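Local coordinates for protein aryl acylamidase (bacterium CSBL00001, PDB 4YJ6) that probably hydrolyses the amide bond of N-acylated arylamines (anilides), as a member of the amidase signature family of enzymes, at residues G310-Q315 with F382-G387; A321-I326 with E423-I428. All coordinates share one frame; numbering follows the deposited sequence.

The two contacts illustrate how the loop leading into helix 315-339, and the helix itself, are packed at the surface and in the interior. Contact 1 holds that loop against helix 368-389. It is a small surface contact, with a single cysteine sulfur set against a carbonyl oxygen, an alpha carbon and aliphatic carbons. Contact 2, with its centre about 17 Å away, lies on the helix itself; it is buried, pairing an indole face with an isoleucine from the loop before helix 434-439. Neither has a hydrogen bond between its segments, but in contact 2 an Asx turn braces the loop internally. The contacts also meet directly: Gln315 NE2 probably donates to Glu423 O, 2.9 Å away.

Contact 1 (G310-Q315 with F382-G387); sequences GIPYSQ and FDCMNG
Gly310 O, the one polar atom set against Cys384 SG, stands 3.8 Å from it without forming a hydrogen bond, and three consecutive loop residues close round that sulfur. Ile311 CA lies as near to Cys384 SG as the carbonyl oxygen does, and Pro312 CD reaches it from the proline ring at 4.2 Å. This is van der Waals packing around one large atom, with no hydrogen bond between the segments. Cys384 points its CB toward the loop from helix 368-389, and chi1 of -72° sets SG beside its own backbone N, anti to the carbonyl carbon. Ile311 lies alongside: its CG1 is 4.1 Å from Cys384 CB, so the gamma branch, and not the terminal CD1, does the touching. The setting is the connection from edge strand 303-306 of the large mixed sheet to helix 315-339, which passes along helix 368-389 on its way. Gly310 has a positive phi of 68°, a conformation that favours glycine. Pro312 and Tyr313 extend the same packing to Thr380, about one turn before Cys384, while Ile311 also rests on Met318 of the helix that follows. At the end of the loop Ser314 is the N-cap of helix 315-339; its side chain caps a backbone N of the first turn, and its own backbone N donates to Gln317 OE1, consistent with a capping box.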
loop_
_atom_site.group_PDB
_atom_site.type_symbol
_atom_site.label_atom_id
_atom_site.label_comp_id
_atom_site.label_asym_id
_atom_site.label_seq_id
_atom_site.Cartn_x
_atom_site.Cartn_y
_atom_site.Cartn_z
ATOM N N GLY A 310 21.857 14.159 1.448
ATOM C CA GLY A 310 22.931 14.319 0.493
ATOM C C GLY A 310 22.812 13.496 -0.793
ATOM O O GLY A 310 23.826 13.098 -1.378
ATOM N N ILE A 311 21.586 13.267 -1.248
ATOM C CA ILE A 311 21.363 12.516 -2.491
ATOM C C ILE A 311 21.922 13.338 -3.679
ATOM O O ILE A 311 21.528 14.480 -3.865
ATOM C CB ILE A 311 19.856 12.295 -2.693
ATOM C CG1 ILE A 311 19.312 11.308 -1.626
ATOM C CG2 ILE A 311 19.599 11.761 -4.096
ATOM C CD1 ILE A 311 17.766 11.271 -1.581
ATOM N N PRO A 312 22.861 12.775 -4.455
ATOM C CA PRO A 312 23.517 13.580 -5.506
ATOM C C PRO A 312 22.858 13.496 -6.876
ATOM O O PRO A 312 23.298 14.149 -7.836
ATOM C CB PRO A 312 24.916 12.987 -5.564
ATOM C CG PRO A 312 24.660 11.515 -5.273
ATOM C CD PRO A 312 23.586 11.516 -4.199
ATOM N N TYR A 313 21.790 12.720 -6.960
ATOM C CA TYR A 313 21.001 12.614 -8.181
ATOM C C TYR A 313 19.826 13.583 -8.116
ATOM O O TYR A 313 19.349 13.905 -7.041
ATOM C CB TYR A 313 20.463 11.168 -8.324
ATOM C CG TYR A 313 21.554 10.177 -8.692
ATOM C CD1 TYR A 313 22.257 9.452 -7.710
ATOM C CD2 TYR A 313 21.865 9.944 -10.033
ATOM C CE1 TYR A 313 23.268 8.532 -8.074
ATOM C CE2 TYR A 313 22.857 9.013 -10.408
ATOM C CZ TYR A 313 23.548 8.315 -9.421
ATOM O OH TYR A 313 24.540 7.423 -9.832
ATOM N N SER A 314 19.338 14.038 -9.268
ATOM C CA SER A 314 18.113 14.822 -9.287
ATOM C C SER A 314 16.904 13.903 -9.122
ATOM O O SER A 314 16.966 12.704 -9.394
ATOM C CB SER A 314 17.955 15.572 -10.614
ATOM O OG SER A 314 17.700 14.647 -11.648
ATOM N N GLN A 315 15.790 14.473 -8.697
ATOM C CA GLN A 315 14.571 13.663 -8.601
ATOM C C GLN A 315 14.097 13.090 -9.957
ATOM O O GLN A 315 13.574 11.981 -10.000
ATOM C CB GLN A 315 13.478 14.428 -7.875
ATOM C CG GLN A 315 13.106 15.780 -8.508
ATOM C CD GLN A 315 11.940 15.656 -9.477
ATOM O OE1 GLN A 315 11.433 14.576 -9.710
ATOM N NE2 GLN A 315 11.499 16.782 -10.031
ATOM N N PHE A 382 20.461 3.994 -1.403
ATOM C CA PHE A 382 20.602 3.083 -0.279
ATOM C C PHE A 382 21.651 3.609 0.694
ATOM O O PHE A 382 21.391 3.667 1.891
ATOM C CB PHE A 382 20.958 1.715 -0.879
ATOM C CG PHE A 382 21.411 0.659 0.098
ATOM C CD1 PHE A 382 20.527 0.059 0.983
ATOM C CD2 PHE A 382 22.711 0.156 0.016
ATOM C CE1 PHE A 382 20.960 -1.008 1.823
ATOM C CE2 PHE A 382 23.146 -0.918 0.835
ATOM C CZ PHE A 382 22.258 -1.501 1.740
ATOM N N ASP A 383 22.814 4.031 0.194
ATOM C CA ASP A 383 23.878 4.441 1.109
ATOM C C ASP A 383 23.533 5.796 1.750
ATOM O O ASP A 383 23.932 6.062 2.885
ATOM C CB ASP A 383 25.228 4.514 0.377
ATOM C CG ASP A 383 25.948 3.176 0.349
ATOM O OD1 ASP A 383 25.619 2.308 1.178
ATOM O OD2 ASP A 383 26.823 3.006 -0.507
ATOM N N CYS A 384 22.747 6.628 1.061
ATOM C CA CYS A 384 22.330 7.906 1.666
ATOM C C CYS A 384 21.380 7.622 2.814
ATOM O O CYS A 384 21.459 8.230 3.862
ATOM C CB CYS A 384 21.648 8.818 0.653
ATOM S SG CYS A 384 22.806 9.531 -0.587
HETATM N N MSE A 385 20.487 6.654 2.628
HETATM C CA MSE A 385 19.621 6.252 3.740
HETATM C C MSE A 385 20.446 5.697 4.889
HETATM O O MSE A 385 20.218 6.031 6.065
HETATM C CB MSE A 385 18.671 5.152 3.296
HETATM C CG MSE A 385 17.583 5.659 2.488
HETATM SE SE MSE A 385 16.340 6.652 3.662
HETATM C CE MSE A 385 15.138 7.118 2.184
ATOM N N ASN A 386 21.403 4.841 4.558
ATOM C CA ASN A 386 22.225 4.221 5.585
ATOM C C ASN A 386 23.001 5.288 6.384
ATOM O O ASN A 386 23.233 5.122 7.573
ATOM C CB ASN A 386 23.232 3.243 4.968
ATOM C CG ASN A 386 22.582 1.917 4.545
ATOM O OD1 ASN A 386 23.013 1.272 3.569
ATOM N ND2 ASN A 386 21.553 1.545 5.233
ATOM N N GLY A 387 23.420 6.348 5.715
ATOM C CA GLY A 387 24.151 7.422 6.402
ATOM C C GLY A 387 23.288 8.057 7.481
ATOM O O GLY A 387 23.780 8.461 8.529
#

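Contact 2 (A321-I326 with E423-I428); sequences AWCRMI and EIDPLI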
loop_
_atom_site.group_PDB
_atom_site.type_symbol
_atom_site.label_atom_id
_atom_site.label_comp_id
_atom_site.label_asym_id
_atom_site.label_seq_id
_atom_site.Cartn_x
_atom_site.Cartn_y
_atom_site.Cartn_z
ATOM N N ALA A 321 14.940 6.194 -13.343
ATOM C CA ALA A 321 15.547 4.894 -13.009
ATOM C C ALA A 321 14.493 3.962 -12.441
ATOM O O ALA A 321 14.441 2.773 -12.790
ATOM C CB ALA A 321 16.694 5.065 -11.981
ATOM N N TRP A 322 13.652 4.474 -11.548
ATOM C CA TRP A 322 12.534 3.637 -11.027
ATOM C C TRP A 322 11.637 3.115 -12.135
ATOM O O TRP A 322 11.322 1.912 -12.191
ATOM C CB TRP A 322 11.681 4.451 -10.050
ATOM C CG TRP A 322 10.585 3.590 -9.386
ATOM C CD1 TRP A 322 10.705 2.843 -8.231
ATOM C CD2 TRP A 322 9.238 3.418 -9.828
ATOM N NE1 TRP A 322 9.522 2.217 -7.957
ATOM C CE2 TRP A 322 8.602 2.553 -8.917
ATOM C CE3 TRP A 322 8.510 3.890 -10.936
ATOM C CZ2 TRP A 322 7.276 2.163 -9.062
ATOM C CZ3 TRP A 322 7.204 3.510 -11.090
ATOM C CH2 TRP A 322 6.584 2.639 -10.156
ATOM N N CYS A 323 11.258 3.995 -13.061
ATOM C CA CYS A 323 10.399 3.572 -14.166
ATOM C C CYS A 323 11.049 2.501 -15.009
ATOM O O CYS A 323 10.387 1.542 -15.414
ATOM C CB CYS A 323 10.023 4.775 -15.055
ATOM S SG CYS A 323 8.840 5.916 -14.273
ATOM N N ARG A 324 12.340 2.648 -15.311
ATOM C CA ARG A 324 13.000 1.608 -16.077
ATOM C C ARG A 324 13.068 0.286 -15.300
ATOM O O ARG A 324 12.869 -0.785 -15.873
ATOM C CB ARG A 324 14.418 2.050 -16.477
ATOM C CG ARG A 324 14.430 3.081 -17.633
ATOM C CD ARG A 324 15.857 3.329 -18.125
ATOM N NE ARG A 324 16.660 3.984 -17.087
ATOM C CZ ARG A 324 16.808 5.295 -16.931
ATOM N NH1 ARG A 324 16.218 6.184 -17.766
ATOM N NH2 ARG A 324 17.541 5.742 -15.920
HETATM N N MSE A 325 13.383 0.350 -14.001
HETATM C CA MSE A 325 13.460 -0.880 -13.209
HETATM C C MSE A 325 12.137 -1.629 -13.125
HETATM O O MSE A 325 12.126 -2.857 -13.200
HETATM C CB MSE A 325 13.966 -0.539 -11.801
HETATM C CG MSE A 325 15.388 -0.194 -11.874
HETATM SE SE MSE A 325 15.810 0.611 -10.152
HETATM C CE MSE A 325 15.512 -0.854 -8.992
ATOM N N ILE A 326 11.028 -0.912 -12.976
ATOM C CA ILE A 326 9.698 -1.541 -12.958
ATOM C C ILE A 326 9.310 -2.039 -14.355
ATOM O O ILE A 326 8.646 -3.073 -14.539
ATOM C CB ILE A 326 8.622 -0.499 -12.487
ATOM C CG1 ILE A 326 8.841 -0.184 -11.008
ATOM C CG2 ILE A 326 7.169 -1.028 -12.757
ATOM C CD1 ILE A 326 8.199 -1.236 -10.059
ATOM N N GLU A 423 9.240 20.660 -12.950
ATOM C CA GLU A 423 8.696 19.500 -13.647
ATOM C C GLU A 423 8.899 18.276 -12.769
ATOM O O GLU A 423 9.955 18.110 -12.163
ATOM C CB GLU A 423 9.410 19.259 -14.983
ATOM C CG GLU A 423 8.994 20.207 -16.117
ATOM C CD GLU A 423 7.522 20.040 -16.489
ATOM O OE1 GLU A 423 7.110 18.943 -16.967
ATOM O OE2 GLU A 423 6.777 21.009 -16.248
ATOM N N ILE A 424 7.910 17.396 -12.793
ATOM C CA ILE A 424 7.998 16.163 -12.011
ATOM C C ILE A 424 7.212 15.109 -12.772
ATOM O O ILE A 424 6.206 15.423 -13.449
ATOM C CB ILE A 424 7.481 16.383 -10.576
ATOM C CG1 ILE A 424 7.862 15.206 -9.660
ATOM C CG2 ILE A 424 5.961 16.635 -10.508
ATOM C CD1 ILE A 424 7.850 15.635 -8.174
ATOM N N ASP A 425 7.681 13.861 -12.706
ATOM C CA ASP A 425 7.006 12.771 -13.399
ATOM C C ASP A 425 5.594 12.556 -12.806
ATOM O O ASP A 425 5.422 12.380 -11.592
ATOM C CB ASP A 425 7.837 11.495 -13.258
ATOM C CG ASP A 425 7.243 10.330 -14.031
ATOM O OD1 ASP A 425 6.262 9.759 -13.547
ATOM O OD2 ASP A 425 7.753 9.995 -15.114
ATOM N N PRO A 426 4.567 12.618 -13.658
ATOM C CA PRO A 426 3.207 12.610 -13.134
ATOM C C PRO A 426 2.757 11.220 -12.691
ATOM O O PRO A 426 1.766 11.132 -11.963
ATOM C CB PRO A 426 2.372 13.073 -14.337
ATOM C CG PRO A 426 3.134 12.623 -15.503
ATOM C CD PRO A 426 4.583 12.798 -15.123
ATOM N N LEU A 427 3.467 10.178 -13.108
ATOM C CA LEU A 427 3.101 8.815 -12.676
ATOM C C LEU A 427 3.622 8.532 -11.279
ATOM O O LEU A 427 2.908 8.008 -10.433
ATOM C CB LEU A 427 3.676 7.760 -13.625
ATOM C CG LEU A 427 3.412 7.935 -15.121
ATOM C CD1 LEU A 427 3.973 6.718 -15.859
ATOM C CD2 LEU A 427 1.899 8.101 -15.394
ATOM N N ILE A 428 4.877 8.880 -11.010
ATOM C CA ILE A 428 5.485 8.423 -9.772
ATOM C C ILE A 428 6.414 9.466 -9.142
ATOM O O ILE A 428 6.897 9.284 -8.031
ATOM C CB ILE A 428 6.293 7.122 -10.031
ATOM C CG1 ILE A 428 6.511 6.307 -8.753
ATOM C CG2 ILE A 428 7.653 7.447 -10.632
ATOM C CD1 ILE A 428 5.207 5.697 -8.177
#
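The indole of Trp322 is sandwiched between two isoleucines, one from its own helix and one from the facing loop. Ile326 CG1, one turn on, lies 3.4 Å above one face of the Trp322 ring, and Ile428 CG1 lies over the opposite face; both methylene carbons sit offset toward the rim, and Cys323 SG is in plane at the edge. The loop side is a CH-pi contact: Ile428 CG1 is 3.8 Å from the centroid of the six-membered ring of Trp322 and 13° off its normal. This joins helix 315-339 to the loop before helix 434-439 within the amidase fold. The two side chains cross at about a right angle, and the isoleucine branches divide the benzo ring between them. Ile428 CG2 touches Trp322 CE3 at 3.7 Å, whereas Ile428 CD1 reaches across to Trp322 CH2 at 3.9 Å. With Trp322 CG set opposite the backbone N (chi1 -175°), the indole projects from the helix and its NE1 donates to Gly184 O, which satisfies the buried nitrogen and is likely to limit the ring's rotation. Replacing Trp322 by a leucine would probably strip Ile428 of its flat platform and leave Gly184 O without this donor. A bound phosphate, probably from the crystallisation liquor, comes within about 4 Å of the Trp322 side chain, nearest atoms. Cys323 SG adds a second surface, 4.1 Å from Ile428 CG2. The loop is braced by an Asx turn at Asp425, extended to an Asx motif by a second bond. Leu427 N, 2.9 Å from Asp425 OD1, approaches from above the carboxylate plane, whereas Ile428 N meets Asp425 OD1 on its anti side at 3.0 Å, with a straighter N-H...O angle of 151°.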